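Local structure of hydrolase family protein (Deinococcus radiodurans R1, 3CNH) at residues 65-68 with 69-72. The protein is a predicted hydrolase of the haloacid dehalogenase-like superfamily, probably acting as a phosphatase. Residues are numbered along the deposited sequence; the frame is centred on the assembly and turned at random.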
loop_
_atom_site.group_PDB
_atom_site.type_symbol
_atom_site.label_atom_id
_atom_site.label_comp_id
_atom_site.label_asym_id
_atom_site.label_seq_id
_atom_site.Cartn_x
_atom_site.Cartn_y
_atom_site.Cartn_z
ATOM N N VAL A 65 18.845 10.823 -4.700
ATOM C CA VAL A 65 20.020 10.044 -5.059
ATOM C C VAL A 65 20.982 10.686 -6.019
ATOM O O VAL A 65 22.176 10.766 -5.736
ATOM C CB VAL A 65 19.609 8.650 -5.626
ATOM C CG1 VAL A 65 20.846 7.827 -5.964
ATOM C CG2 VAL A 65 18.753 7.892 -4.623
ATOM N N PHE A 66 20.457 11.187 -7.131
ATOM C CA PHE A 66 21.298 11.698 -8.226
ATOM C C PHE A 66 21.531 13.198 -8.187
ATOM O O PHE A 66 21.524 13.877 -9.209
ATOM C CB PHE A 66 20.745 11.223 -9.565
ATOM C CG PHE A 66 20.700 9.716 -9.678
ATOM C CD1 PHE A 66 21.830 9.009 -10.045
ATOM C CD2 PHE A 66 19.551 9.024 -9.348
ATOM C CE1 PHE A 66 21.801 7.625 -10.119
ATOM C CE2 PHE A 66 19.509 7.641 -9.419
ATOM C CZ PHE A 66 20.648 6.947 -9.798
ATOM N N TYR A 67 21.843 13.663 -6.987
ATOM C CA TYR A 67 22.146 15.101 -6.728
ATOM C C TYR A 67 23.642 15.317 -6.778
ATOM O O TYR A 67 24.167 16.445 -6.638
ATOM C CB TYR A 67 21.576 15.594 -5.386
ATOM C CG TYR A 67 22.017 14.804 -4.185
ATOM C CD1 TYR A 67 23.161 15.149 -3.483
ATOM C CD2 TYR A 67 21.284 13.700 -3.749
ATOM C CE1 TYR A 67 23.572 14.408 -2.391
ATOM C CE2 TYR A 67 21.697 12.973 -2.666
ATOM C CZ TYR A 67 22.831 13.331 -1.995
ATOM O OH TYR A 67 23.220 12.582 -0.924
ATOM N N GLN A 68 24.349 14.219 -7.000
ATOM C CA GLN A 68 25.811 14.247 -7.206
ATOM C C GLN A 68 26.159 13.077 -8.111
ATOM O O GLN A 68 25.298 12.231 -8.326
ATOM C CB GLN A 68 26.584 14.191 -5.894
ATOM C CG GLN A 68 26.416 12.924 -5.123
ATOM C CD GLN A 68 27.204 12.973 -3.821
ATOM O OE1 GLN A 68 26.929 13.794 -2.946
ATOM N NE2 GLN A 68 28.205 12.118 -3.705
ATOM N N PRO A 69 27.357 13.076 -8.701
ATOM C CA PRO A 69 27.707 11.970 -9.614
ATOM C C PRO A 69 27.684 10.635 -8.945
ATOM O O PRO A 69 28.116 10.487 -7.818
ATOM C CB PRO A 69 29.125 12.311 -10.057
ATOM C CG PRO A 69 29.239 13.809 -9.859
ATOM C CD PRO A 69 28.412 14.086 -8.631
ATOM N N ARG A 70 27.149 9.681 -9.678
ATOM C CA ARG A 70 27.022 8.281 -9.223
ATOM C C ARG A 70 27.559 7.313 -10.265
ATOM O O ARG A 70 27.524 7.581 -11.455
ATOM C CB ARG A 70 25.569 7.921 -8.987
ATOM C CG ARG A 70 24.822 8.727 -7.939
ATOM C CD ARG A 70 25.513 8.715 -6.581
ATOM N NE ARG A 70 24.690 9.432 -5.600
ATOM C CZ ARG A 70 25.013 9.628 -4.326
ATOM N NH1 ARG A 70 26.183 9.203 -3.866
ATOM N NH2 ARG A 70 24.185 10.295 -3.523
ATOM N N ASP A 71 28.041 6.173 -9.789
ATOM C CA ASP A 71 28.603 5.166 -10.686
ATOM C C ASP A 71 27.590 4.101 -11.007
ATOM O O ASP A 71 27.913 2.953 -11.245
ATOM C CB ASP A 71 29.915 4.555 -10.161
ATOM C CG ASP A 71 29.772 3.857 -8.833
ATOM O OD1 ASP A 71 28.695 3.947 -8.198
ATOM O OD2 ASP A 71 30.773 3.211 -8.426
ATOM N N PHE A 72 26.347 4.518 -10.998
ATOM C CA PHE A 72 25.235 3.657 -11.378
ATOM C C PHE A 72 24.131 4.534 -11.932
ATOM O O PHE A 72 24.179 5.749 -11.798
ATOM C CB PHE A 72 24.736 2.810 -10.198
ATOM C CG PHE A 72 24.341 3.627 -8.997
ATOM C CD1 PHE A 72 23.046 4.084 -8.849
ATOM C CD2 PHE A 72 25.283 3.984 -8.055
ATOM C CE1 PHE A 72 22.685 4.860 -7.760
ATOM C CE2 PHE A 72 24.924 4.764 -6.961
ATOM C CZ PHE A 72 23.678 5.213 -6.823
HETATM O O HOH W 1 29.703 11.510 -5.929
#
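Between Val65, the first residue to leave helical geometry after helix 57-64, and Phe72, just ahead of helix 74-83, the backbone folds back on itself so that Arg70 returns to the carbonyl of Val65. An inverse gamma turn centred on Phe66 starts the reversal, and its bond from Tyr67 N to Val65 O is weak at 3.2 Å. Beyond it, Pro69 and Arg70 run extended. The loop joins two helices of the all-helical part of this haloacid dehalogenase-like chain, and the centre of the contact lies about 28 Å from the centre of the chain.

Arg70 grips Val65 O side-on with two nitrogens: Arg70 NE lies 2.8 Å from Val65 O, and Arg70 NH2 lies 3.0 Å from Val65 O. The oxygen sits in the guanidinium plane, whereas NE is tilted out of the carbonyl plane and NH2 meets a lone pair within it. A bend at chi2 (-55°) turns the arginine chain back toward the end of the helix. Over the guanidinium lies Gln68, its CG 3.7 Å from Arg70 CZ and its amide stacked at 19° to the guanidinium plane. Tyr67 OH borders the guanidinium edge; this tyrosine also makes a cation-pi contact with Arg42. A leucine in place of Arg70 would probably leave Val65 O with just the weak bond from Tyr67 N and take away the flat group on which Gln68 is stacked.

Along the aliphatic part of Arg70, Phe66 CD1 packs against Arg70 CG at 3.7 Å. The Phe66 and Phe72 rings meet obliquely, planes 61° apart, and Phe72 also touches Val65, Phe77 and Leu34. One water accepts from Gln68 NE2 and donates to Pro69 O, 2.7 Å from each of these two.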